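Local coordinates for multi-copper Oxidase CueO (Ochrobactrum, PDB 6EVG), which probably oxidises phenolic compounds with the help of bound copper, as a laccase-like multi-copper oxidase active towards lignin model compounds and lignosulfonate, at residues D319-P324 against S458-T463; V29-D32 against V36-L39; G103-V108 against F408-I413; H234-D239 against G293-L298; E164-G167 against I171-V174. One frame throughout, in Å; residues are numbered along the deposited sequence.

Contact 1: residues D319-P324 against S458-T463; sequences DGPDAP and SGWKDT
Pro321 packs on Trp460 in a small apolar contact between two loops at the margin of the C-terminal cupredoxin domain. The segment 319-324 belongs to the long connection that leads from strand 295-303 into this beta sandwich at strand 332-336, whereas 458-463 runs from strand 442-448 into strand 463-466. The pairing is a small example of a proline packing on an indole: CB and CG of Pro321 approach the NE1-CD1 side of the ring obliquely, CB coming within 3.8 Å of Trp460 NE1. A chi1 of -77°, with CG anti to the carbonyl carbon, and a chi2 of 112° together turn that side of Trp460 toward the proline. With an alanine in place of Trp460, CB and CG of Pro321 would probably be left without the indole they pack on, and a gap would open between the two loops. Arg444 of strand 442-448 also links the two segments, its guanidinium hydrogen-bonded to the backbone oxygens of Asp322 and Ser458. Farther along, Lys461 is bound to Asp249 and Glu268 of the preceding domain. Gly459 CA lies 4.2 Å from CG of Pro321, while the same CG stands 3.9 Å from Trp460 CD1.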
# COMPACT_ATOMS: atom_id res chain seq x y z
N ASP A 319 -17.18 12.95 -6.10
CA ASP A 319 -16.32 13.97 -6.67
C ASP A 319 -14.97 13.37 -7.04
O ASP A 319 -14.02 13.44 -6.28
CB ASP A 319 -16.15 15.11 -5.67
CG ASP A 319 -15.63 14.66 -4.29
OD1 ASP A 319 -16.16 13.67 -3.74
OD2 ASP A 319 -14.73 15.32 -3.71
N GLY A 320 -14.84 12.80 -8.18
CA GLY A 320 -13.60 12.24 -8.65
C GLY A 320 -13.13 13.01 -9.86
O GLY A 320 -13.79 13.93 -10.34
N PRO A 321 -11.95 12.65 -10.39
CA PRO A 321 -11.40 13.27 -11.55
C PRO A 321 -12.22 12.94 -12.81
O PRO A 321 -12.88 11.92 -12.90
CB PRO A 321 -9.99 12.74 -11.61
CG PRO A 321 -10.07 11.42 -10.97
CD PRO A 321 -11.05 11.62 -9.85
N ASP A 322 -12.03 13.79 -13.82
CA ASP A 322 -12.53 13.52 -15.17
C ASP A 322 -11.60 12.56 -15.92
O ASP A 322 -10.62 12.14 -15.41
CB ASP A 322 -12.72 14.83 -15.95
CG ASP A 322 -13.74 15.79 -15.26
OD1 ASP A 322 -14.79 15.30 -14.83
OD2 ASP A 322 -13.45 16.98 -15.11
N ALA A 323 -11.96 12.18 -17.17
CA ALA A 323 -11.17 11.25 -17.95
C ALA A 323 -9.78 11.83 -18.14
O ALA A 323 -9.61 13.03 -18.32
CB ALA A 323 -11.83 11.03 -19.30
N PRO A 324 -8.76 11.00 -18.17
CA PRO A 324 -7.39 11.50 -18.39
C PRO A 324 -7.22 12.07 -19.80
O PRO A 324 -7.83 11.59 -20.76
CB PRO A 324 -6.54 10.26 -18.16
CG PRO A 324 -7.41 9.11 -18.40
CD PRO A 324 -8.78 9.53 -18.03
N SER A 458 -9.56 3.53 -12.42
CA SER A 458 -9.41 4.65 -13.36
C SER A 458 -9.11 5.99 -12.73
O SER A 458 -8.84 6.95 -13.46
CB SER A 458 -10.66 4.78 -14.22
OG SER A 458 -11.77 5.25 -13.43
N GLY A 459 -9.18 6.08 -11.40
CA GLY A 459 -8.96 7.36 -10.72
C GLY A 459 -7.46 7.66 -10.51
O GLY A 459 -6.60 7.10 -11.18
N TRP A 460 -7.19 8.56 -9.58
CA TRP A 460 -5.76 8.81 -9.25
C TRP A 460 -5.17 7.65 -8.51
O TRP A 460 -5.80 7.16 -7.52
CB TRP A 460 -5.63 10.10 -8.44
CG TRP A 460 -5.75 11.33 -9.23
CD1 TRP A 460 -6.74 12.27 -9.23
CD2 TRP A 460 -4.81 11.78 -10.25
NE1 TRP A 460 -6.49 13.25 -10.15
CE2 TRP A 460 -5.29 13.00 -10.78
CE3 TRP A 460 -3.59 11.29 -10.69
CZ2 TRP A 460 -4.57 13.71 -11.73
CZ3 TRP A 460 -2.88 12.04 -11.64
CH2 TRP A 460 -3.35 13.21 -12.12
N LYS A 461 -3.99 7.20 -8.94
CA LYS A 461 -3.33 6.08 -8.29
C LYS A 461 -1.84 6.39 -8.11
O LYS A 461 -1.27 7.30 -8.73
CB LYS A 461 -3.56 4.77 -9.07
CG LYS A 461 -5.01 4.23 -8.78
CD LYS A 461 -5.36 2.92 -9.37
CE LYS A 461 -4.48 1.81 -8.94
NZ LYS A 461 -4.39 1.51 -7.47
N ASP A 462 -1.23 5.64 -7.18
CA ASP A 462 0.21 5.67 -7.01
C ASP A 462 0.84 4.29 -7.08
O ASP A 462 2.09 4.23 -7.10
CB ASP A 462 0.64 6.43 -5.71
CG ASP A 462 0.10 5.82 -4.43
OD1 ASP A 462 0.33 4.59 -4.21
OD2 ASP A 462 -0.55 6.55 -3.63
N THR A 463 0.06 3.20 -7.10
CA THR A 463 0.57 1.86 -7.13
C THR A 463 -0.39 1.10 -8.10
O THR A 463 -1.59 1.28 -7.99
CB THR A 463 0.59 1.20 -5.75
OG1 THR A 463 1.31 2.08 -4.84
CG2 THR A 463 1.22 -0.13 -5.75

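Contact 2: residues V29-D32 against V36-L39; sequences VEPD and VVKL
The chain turns back sharply between Pro31 and Val36, whose CA atoms are 4.9 Å apart, and Asp32 N closes the turn with a 3.0 Å hydrogen bond to Val36 O. That carbonyl oxygen is shared: the donor from Asp32 is tilted out of the carbonyl plane, CA of Pro31 makes a CA-H...O contact of 3.5 Å, and a water donates both to Val36 O and to Glu30 O, bridging two acceptors that could not bond directly. The carboxylate of Asp32 answers the backbone bond in the reverse direction. With CG held between backbone N and carbonyl carbon (chi1 70°), OD1 folds back to accept Val36 N at 3.0 Å, the N-H arriving nearly straight but from above the carboxylate plane. OD1 also takes the N-H of Ser34, as in an Asx turn, so one oxygen fastens two points of the reversal.

Apolar contacts flank these polar bonds, and both fall to the two branches of Val37. The Val37 and Val29 side chains meet obliquely, CG1 to CG1 at 3.9 Å; Val37 lies side by side with Pro31, its CG2 4.0 Å from Pro31 CG. Glu30 points the other way and pairs with Arg69.

In the fold, the reversal carries the chain from one sheet of the N-terminal cupredoxin sandwich to the other. Val29 is hydrogen-bonded to strand 67-71, whereas Val37 pairs with strand 75-82; Pro31 and Val37 lean jointly on Val76, and their contacts with Leu70 and Val68 respectively bring in strand 67-71.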
# COMPACT_ATOMS: atom_id res chain seq x y z
N VAL A 29 -5.22 8.07 15.77
CA VAL A 29 -4.35 9.13 16.28
C VAL A 29 -4.57 10.37 15.44
O VAL A 29 -4.51 10.33 14.20
CB VAL A 29 -2.88 8.69 16.26
CG1 VAL A 29 -1.96 9.86 16.64
CG2 VAL A 29 -2.66 7.51 17.19
N GLU A 30 -4.81 11.49 16.12
CA GLU A 30 -4.94 12.80 15.49
C GLU A 30 -3.90 13.75 16.09
O GLU A 30 -3.40 13.50 17.19
CB GLU A 30 -6.36 13.36 15.68
CG GLU A 30 -7.38 12.47 14.99
CD GLU A 30 -8.81 12.82 15.33
OE1 GLU A 30 -9.21 12.71 16.52
OE2 GLU A 30 -9.59 13.24 14.43
N PRO A 31 -3.54 14.83 15.40
CA PRO A 31 -2.54 15.76 15.96
C PRO A 31 -3.00 16.27 17.33
O PRO A 31 -4.18 16.57 17.55
CB PRO A 31 -2.49 16.87 14.94
CG PRO A 31 -2.89 16.18 13.60
CD PRO A 31 -3.98 15.24 14.04
N ASP A 32 -2.03 16.40 18.24
CA ASP A 32 -2.29 16.85 19.61
C ASP A 32 -2.39 18.36 19.65
O ASP A 32 -2.44 19.04 18.62
CB ASP A 32 -1.24 16.26 20.54
CG ASP A 32 0.16 16.84 20.36
OD1 ASP A 32 0.32 17.88 19.69
OD2 ASP A 32 1.12 16.25 20.97
N VAL A 36 1.28 17.82 16.90
CA VAL A 36 2.25 16.71 16.75
C VAL A 36 1.50 15.36 16.72
O VAL A 36 0.55 15.16 17.48
CB VAL A 36 3.24 16.74 17.92
CG1 VAL A 36 4.24 15.63 17.79
CG2 VAL A 36 3.97 18.09 17.93
N VAL A 37 2.02 14.47 15.88
CA VAL A 37 1.70 13.05 15.87
C VAL A 37 2.99 12.30 16.18
O VAL A 37 3.94 12.38 15.40
CB VAL A 37 1.12 12.64 14.52
CG1 VAL A 37 0.97 11.10 14.43
CG2 VAL A 37 -0.22 13.29 14.27
N LYS A 38 3.00 11.53 17.27
CA LYS A 38 4.19 10.81 17.68
C LYS A 38 4.15 9.35 17.23
O LYS A 38 3.17 8.63 17.49
CB LYS A 38 4.32 10.89 19.20
CG LYS A 38 4.57 12.28 19.75
CD LYS A 38 4.66 12.38 21.28
CE LYS A 38 4.73 13.83 21.70
NZ LYS A 38 4.88 13.90 23.16
N LEU A 39 5.22 8.93 16.53
CA LEU A 39 5.32 7.58 15.94
C LEU A 39 6.65 6.98 16.33
O LEU A 39 7.69 7.42 15.88
CB LEU A 39 5.24 7.67 14.42
CG LEU A 39 3.97 8.34 13.87
CD1 LEU A 39 4.14 8.60 12.36
CD2 LEU A 39 2.74 7.45 14.11
O HOH W 1 -1.13 13.12 18.57

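Contact 3: residues G103-V108 against F408-I413; sequences GGPHNV and FDMDRI. With EDO (1,2-ethanediol), chain C.
The imidazole of His106 is met by Met410 in two ways, over a face by the methyl and at the edge by the backbone oxygen. Met410 CE sits 3.9 Å from the ring centroid, 28° off the normal, as a CH-pi contact; the sulfur follows obliquely, SD being 4.3 Å from the same centroid. In the ring plane, CE1 of His106 approaches Met410 O to 3.2 Å. Bends at chi2 and chi3 (-77° and -75°) curl the thioether so that its end faces the turn at Pro105, where CB of the proline touches SD at 3.7 Å and Pro105 O lies 3.4 Å from Met410 CE. The other flat group, Phe408, has the backbone N of Met410 above one face, displaced toward the rim.

Each partner is presented by a type I beta turn, Gly104 to Asn107 and Asp409 to Arg412, the latter with an Asx turn made by Asp409 OD1. Replacing His106 by a leucine would probably leave Gln503 OE1 without its NE2 donor and strip the Met410 methyl of its aromatic face.

Gln503, on strand 501-506, also holds Met410 O through its amide nitrogen. Together with Met487 of strand 486-490, against which Pro105 and Phe408 both rest, it seats this surface contact where the N-terminal and C-terminal cupredoxin domains meet.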
# COMPACT_ATOMS: atom_id res chain seq x y z
N GLY A 103 10.74 9.93 3.67
CA GLY A 103 11.81 9.05 4.12
C GLY A 103 12.23 8.03 3.06
O GLY A 103 11.40 7.50 2.32
N GLY A 104 13.50 7.70 3.07
CA GLY A 104 14.07 6.72 2.18
C GLY A 104 15.55 6.54 2.44
O GLY A 104 16.07 7.05 3.40
N PRO A 105 16.23 5.83 1.53
CA PRO A 105 17.63 5.41 1.85
C PRO A 105 18.64 6.56 1.85
O PRO A 105 19.77 6.31 2.30
CB PRO A 105 17.95 4.39 0.74
CG PRO A 105 17.01 4.75 -0.33
CD PRO A 105 15.72 5.24 0.29
N HIS A 106 18.28 7.73 1.36
CA HIS A 106 19.17 8.90 1.43
C HIS A 106 19.05 9.66 2.71
O HIS A 106 19.83 10.61 2.96
CB HIS A 106 18.96 9.82 0.24
CG HIS A 106 19.22 9.14 -1.06
ND1 HIS A 106 20.49 8.91 -1.54
CD2 HIS A 106 18.37 8.61 -1.97
CE1 HIS A 106 20.41 8.29 -2.70
NE2 HIS A 106 19.13 8.10 -2.98
N ASN A 107 18.09 9.31 3.56
CA ASN A 107 17.88 10.00 4.85
C ASN A 107 17.40 9.05 5.91
O ASN A 107 16.37 9.25 6.53
CB ASN A 107 17.00 11.25 4.67
CG ASN A 107 15.55 10.99 4.23
OD1 ASN A 107 15.26 10.03 3.50
ND2 ASN A 107 14.64 11.91 4.60
N VAL A 108 18.18 8.03 6.18
CA VAL A 108 17.87 7.04 7.17
C VAL A 108 17.93 7.65 8.56
O VAL A 108 18.85 8.41 8.89
CB VAL A 108 18.86 5.86 7.05
CG1 VAL A 108 18.67 4.82 8.16
CG2 VAL A 108 18.72 5.15 5.68
N PHE A 408 19.20 -0.78 -9.47
CA PHE A 408 19.28 0.39 -8.61
C PHE A 408 20.70 0.71 -8.15
O PHE A 408 21.42 -0.17 -7.70
CB PHE A 408 18.43 0.14 -7.35
CG PHE A 408 18.43 1.28 -6.36
CD1 PHE A 408 17.89 2.48 -6.69
CD2 PHE A 408 19.01 1.14 -5.10
CE1 PHE A 408 17.90 3.52 -5.78
CE2 PHE A 408 19.04 2.18 -4.18
CZ PHE A 408 18.49 3.37 -4.53
N ASP A 409 21.04 1.98 -8.28
CA ASP A 409 22.33 2.49 -7.78
C ASP A 409 22.01 3.79 -7.04
O ASP A 409 21.47 4.76 -7.61
CB ASP A 409 23.26 2.75 -8.99
CG ASP A 409 24.58 3.41 -8.66
OD1 ASP A 409 24.83 3.90 -7.55
OD2 ASP A 409 25.41 3.41 -9.60
N MET A 410 22.35 3.82 -5.75
CA MET A 410 22.11 5.00 -4.93
C MET A 410 22.61 6.31 -5.48
O MET A 410 22.04 7.37 -5.28
CB MET A 410 22.81 4.81 -3.56
CG MET A 410 22.14 3.82 -2.65
SD MET A 410 20.65 4.47 -1.86
CE MET A 410 21.43 5.55 -0.62
N ASP A 411 23.71 6.25 -6.25
CA ASP A 411 24.32 7.46 -6.78
C ASP A 411 23.88 7.83 -8.18
O ASP A 411 24.43 8.79 -8.72
CB ASP A 411 25.85 7.24 -6.73
CG ASP A 411 26.36 7.17 -5.32
OD1 ASP A 411 25.93 7.99 -4.51
OD2 ASP A 411 27.15 6.29 -4.97
N ARG A 412 22.95 7.10 -8.77
CA ARG A 412 22.54 7.30 -10.16
C ARG A 412 21.11 7.84 -10.22
O ARG A 412 20.21 7.27 -9.64
CB ARG A 412 22.63 6.00 -10.94
CG ARG A 412 22.42 6.18 -12.44
CD ARG A 412 22.44 4.84 -13.17
NE ARG A 412 21.23 4.05 -12.89
CZ ARG A 412 21.16 2.78 -12.50
NH1 ARG A 412 22.21 2.06 -12.29
NH2 ARG A 412 19.93 2.26 -12.34
N ILE A 413 20.95 8.91 -10.97
CA ILE A 413 19.63 9.46 -11.27
C ILE A 413 19.19 8.90 -12.61
O ILE A 413 19.83 9.11 -13.65
CB ILE A 413 19.61 10.99 -11.28
CG1 ILE A 413 20.05 11.56 -9.93
CG2 ILE A 413 18.28 11.53 -11.75
CD1 ILE A 413 19.23 11.09 -8.76
C1 EDO C . 11.29 9.47 -0.94
O1 EDO C . 10.00 9.18 -1.50
C2 EDO C . 12.26 8.36 -0.93
O2 EDO C . 11.67 7.15 -0.41

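Contact 4: residues H234-D239 against G293-L298; sequences HVRLSD and GDDLHL
Charge carries most of this contact: Arg236 grips Asp295 side-on, with NE and NH2 both directed at the single oxygen OD2. The two bonds are 2.9 Å from NE to Asp295 OD2 and 3.0 Å from NH2 to the same atom, and both are bent, consistent with two N-H groups sharing one acceptor. The carboxylate sits at the guanidinium edge with the planes 27° apart; NE comes to OD2 from above the carboxylate plane, whereas NH2 arrives on its anti side. The arginine starts from a folded first torsion, CG lying between N and the carbonyl carbon (chi1 67°), and is then extended from CG to NE, which carries the charge across to the aspartate. Asp295 OD1 is engaged by Arg261, so two guanidinium groups gather round one carboxylate and would be expected to stabilise its negative charge. NH1 of Arg236 is bonded to Asn240 instead.

Both segments belong to one sheet of the middle cupredoxin domain, where strand 282-287 runs between strands 233-237 and 295-303 and is antiparallel to each. The salt bridge therefore spans second neighbours, over an intervening strand whose Leu285 lies against Arg236.

Apolar packing is confined to the adjacent residue, Val235, which meets Leu298. CG1 of Val235 and CD1 of Leu298 touch at 3.8 Å, the two side chains crossing at about a right angle. Leu298 also rests on Leu203 and Val205 of strand 202-205, in the facing sheet of the sandwich.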
# COMPACT_ATOMS: atom_id res chain seq x y z
N HIS A 234 -7.09 -11.43 -4.17
CA HIS A 234 -8.14 -11.35 -5.17
C HIS A 234 -9.42 -11.67 -4.37
O HIS A 234 -9.76 -12.86 -4.24
CB HIS A 234 -7.90 -12.34 -6.32
CG HIS A 234 -6.55 -12.25 -6.95
ND1 HIS A 234 -6.22 -11.29 -7.89
CD2 HIS A 234 -5.46 -13.01 -6.76
CE1 HIS A 234 -4.95 -11.48 -8.24
NE2 HIS A 234 -4.47 -12.53 -7.58
N VAL A 235 -10.05 -10.65 -3.82
CA VAL A 235 -10.97 -10.85 -2.72
C VAL A 235 -12.42 -10.81 -3.14
O VAL A 235 -12.83 -9.98 -3.95
CB VAL A 235 -10.73 -9.87 -1.54
CG1 VAL A 235 -9.31 -9.94 -1.03
CG2 VAL A 235 -11.09 -8.47 -1.86
N ARG A 236 -13.21 -11.69 -2.55
CA ARG A 236 -14.67 -11.68 -2.70
C ARG A 236 -15.27 -11.95 -1.34
O ARG A 236 -14.61 -12.47 -0.44
CB ARG A 236 -15.18 -12.73 -3.73
CG ARG A 236 -14.96 -14.17 -3.28
CD ARG A 236 -15.84 -15.12 -4.06
NE ARG A 236 -15.60 -16.50 -3.72
CZ ARG A 236 -16.47 -17.47 -3.78
NH1 ARG A 236 -17.75 -17.24 -4.03
NH2 ARG A 236 -16.09 -18.70 -3.45
N LEU A 237 -16.60 -11.74 -1.26
CA LEU A 237 -17.36 -12.30 -0.15
C LEU A 237 -17.93 -13.66 -0.55
O LEU A 237 -18.12 -13.95 -1.73
CB LEU A 237 -18.49 -11.34 0.27
CG LEU A 237 -17.97 -10.09 1.01
CD1 LEU A 237 -18.85 -8.91 1.23
CD2 LEU A 237 -17.25 -10.37 2.30
N SER A 238 -18.10 -14.53 0.43
CA SER A 238 -18.46 -15.92 0.20
C SER A 238 -19.85 -16.06 -0.46
O SER A 238 -20.10 -17.13 -1.05
CB SER A 238 -18.36 -16.72 1.47
OG SER A 238 -19.15 -16.21 2.48
N ASP A 239 -20.73 -15.08 -0.33
CA ASP A 239 -22.01 -15.08 -1.03
C ASP A 239 -21.99 -14.16 -2.23
O ASP A 239 -23.07 -13.85 -2.80
CB ASP A 239 -23.15 -14.76 -0.08
CG ASP A 239 -23.08 -13.41 0.49
OD1 ASP A 239 -22.22 -12.55 0.14
OD2 ASP A 239 -23.94 -13.19 1.40
N GLY A 293 -6.54 -20.16 -8.23
CA GLY A 293 -6.48 -21.26 -7.27
C GLY A 293 -7.54 -21.14 -6.17
O GLY A 293 -8.06 -20.03 -5.89
N ASP A 294 -7.76 -22.24 -5.46
CA ASP A 294 -8.84 -22.37 -4.49
C ASP A 294 -8.84 -21.14 -3.58
O ASP A 294 -7.81 -20.65 -3.12
CB ASP A 294 -8.63 -23.60 -3.59
CG ASP A 294 -8.68 -24.91 -4.30
OD1 ASP A 294 -9.76 -25.41 -4.61
OD2 ASP A 294 -7.62 -25.53 -4.37
N ASP A 295 -10.04 -20.68 -3.27
CA ASP A 295 -10.19 -19.60 -2.29
C ASP A 295 -9.71 -20.03 -0.91
O ASP A 295 -9.99 -21.14 -0.43
CB ASP A 295 -11.66 -19.14 -2.23
CG ASP A 295 -12.01 -18.08 -3.24
OD1 ASP A 295 -11.22 -17.16 -3.42
OD2 ASP A 295 -13.20 -18.09 -3.77
N LEU A 296 -9.05 -19.08 -0.25
CA LEU A 296 -8.58 -19.18 1.12
C LEU A 296 -9.36 -18.17 1.98
O LEU A 296 -9.68 -17.07 1.53
CB LEU A 296 -7.09 -18.86 1.20
CG LEU A 296 -6.17 -19.72 0.35
CD1 LEU A 296 -4.73 -19.22 0.45
CD2 LEU A 296 -6.27 -21.17 0.73
N HIS A 297 -9.61 -18.56 3.23
CA HIS A 297 -10.32 -17.71 4.18
C HIS A 297 -9.41 -16.56 4.67
O HIS A 297 -8.26 -16.80 5.09
CB HIS A 297 -10.73 -18.54 5.38
CG HIS A 297 -11.57 -17.81 6.36
ND1 HIS A 297 -12.91 -17.60 6.20
CD2 HIS A 297 -11.23 -17.25 7.55
CE1 HIS A 297 -13.35 -16.92 7.26
NE2 HIS A 297 -12.36 -16.71 8.09
N LEU A 298 -9.94 -15.34 4.63
CA LEU A 298 -9.31 -14.20 5.28
C LEU A 298 -9.92 -13.86 6.63
O LEU A 298 -9.22 -13.73 7.62
CB LEU A 298 -9.34 -12.96 4.37
CG LEU A 298 -8.30 -13.00 3.22
CD1 LEU A 298 -8.65 -12.00 2.15
CD2 LEU A 298 -6.91 -12.64 3.79

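Contact 5: residues E164-G167 against I171-V174; sequences EDYG and IPLV
Tyr166 and Pro172 meet at about a right angle, the phenol reaching across the pyrrolidine with one side of its outer end. Two pairs of atoms define the overlap: OH of Tyr166 stands 3.6 Å from Pro172 CG, and CE1 of the same ring is 3.7 Å from Pro172 CD. The proline lies obliquely beside the outer corner of the ring, in a van der Waals contact. The tyrosine gets there by swinging CG anti to its backbone N (chi1 -174°), which sends the ring out from the loop and over the start of the strand. Its hydroxyl then donates to the carbonyl oxygen of Pro26, and Pro172 itself touches Pro26, so the N-terminal stretch of the chain fixes the same phenol that covers the proline.

The loop that carries Tyr166 leads from strand 148-153 of the first cupredoxin domain into strand 170-178, which lies within a mixed sheet of the second; the contact marks the entry of the chain into that Greek-key sandwich. Immediately after the tyrosine, the path bends through Gly167, whose phi of 79° would jam any side chain against the carbonyl oxygen of Tyr166. The bend brings its CA to 5.1 Å from that of Ile171.

Ile171 meets the glycine with its longer branch: CG1 of Ile171, anti to its own carbonyl carbon, approaches Gly167 C to 4.3 Å. The Pro172 ring also packs on Leu149 of strand 148-153, while Pro172 O is bound by the side-chain amide of Asn206.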
# COMPACT_ATOMS: atom_id res chain seq x y z
N GLU A 164 -18.72 6.73 7.99
CA GLU A 164 -17.56 7.41 8.53
C GLU A 164 -17.38 7.25 10.03
O GLU A 164 -16.55 7.99 10.61
CB GLU A 164 -17.56 8.89 8.10
CG GLU A 164 -18.69 9.70 8.68
CD GLU A 164 -18.58 11.19 8.55
OE1 GLU A 164 -17.53 11.64 8.14
OE2 GLU A 164 -19.54 11.89 8.85
N ASP A 165 -18.06 6.28 10.64
CA ASP A 165 -17.90 6.08 12.11
C ASP A 165 -16.78 5.05 12.32
O ASP A 165 -17.00 3.85 12.14
CB ASP A 165 -19.25 5.58 12.69
CG ASP A 165 -19.37 5.60 14.16
OD1 ASP A 165 -18.37 5.95 14.82
OD2 ASP A 165 -20.47 5.23 14.71
N TYR A 166 -15.61 5.52 12.66
CA TYR A 166 -14.42 4.69 12.74
C TYR A 166 -14.58 3.54 13.66
O TYR A 166 -14.96 3.67 14.83
CB TYR A 166 -13.19 5.54 13.16
CG TYR A 166 -11.90 4.70 13.11
CD1 TYR A 166 -11.44 4.23 11.90
CD2 TYR A 166 -11.22 4.35 14.24
CE1 TYR A 166 -10.28 3.45 11.80
CE2 TYR A 166 -10.04 3.59 14.15
CZ TYR A 166 -9.60 3.13 12.96
OH TYR A 166 -8.46 2.37 12.82
N GLY A 167 -14.27 2.34 13.14
CA GLY A 167 -14.41 1.14 13.87
C GLY A 167 -15.78 0.53 14.00
O GLY A 167 -15.93 -0.54 14.56
N ILE A 171 -14.03 0.70 8.54
CA ILE A 171 -13.14 -0.25 9.11
C ILE A 171 -11.95 -0.49 8.17
O ILE A 171 -12.14 -0.84 7.02
CB ILE A 171 -13.85 -1.64 9.34
CG1 ILE A 171 -15.07 -1.44 10.28
CG2 ILE A 171 -12.90 -2.66 9.90
CD1 ILE A 171 -15.99 -2.61 10.35
N PRO A 172 -10.71 -0.30 8.67
CA PRO A 172 -9.53 -0.61 7.85
C PRO A 172 -9.19 -2.09 7.95
O PRO A 172 -9.28 -2.69 9.02
CB PRO A 172 -8.43 0.24 8.50
CG PRO A 172 -8.82 0.26 9.95
CD PRO A 172 -10.34 0.23 9.99
N LEU A 173 -8.78 -2.64 6.78
CA LEU A 173 -8.36 -4.04 6.68
C LEU A 173 -7.00 -4.08 6.01
O LEU A 173 -6.87 -3.80 4.81
CB LEU A 173 -9.33 -4.88 5.83
CG LEU A 173 -10.81 -4.87 6.30
CD1 LEU A 173 -11.64 -5.71 5.28
CD2 LEU A 173 -10.99 -5.39 7.71
N VAL A 174 -5.99 -4.49 6.77
CA VAL A 174 -4.63 -4.64 6.25
C VAL A 174 -4.40 -6.14 6.02
O VAL A 174 -4.31 -6.94 6.98
CB VAL A 174 -3.57 -4.07 7.24
CG1 VAL A 174 -2.19 -4.26 6.64
CG2 VAL A 174 -3.88 -2.62 7.55

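Read from the N terminus, the chain first closes contact 2, a short reversal between the two sheets of the first cupredoxin domain. Contact 3 opens next at 103-108 and stays open for some 300 residues. Nested inside its loop are contact 5, a local turn where the chain passes into the second domain, and contact 4, which joins two strands of one sheet there; their nearest atoms are about 7 Å apart. Contact 1 opens at 319-324, before contact 3 closes at 408-413, and itself closes at 458-463, so these two cross. Contact 3 ties the first domain to the third, and contact 1 fastens the connection between the second and third.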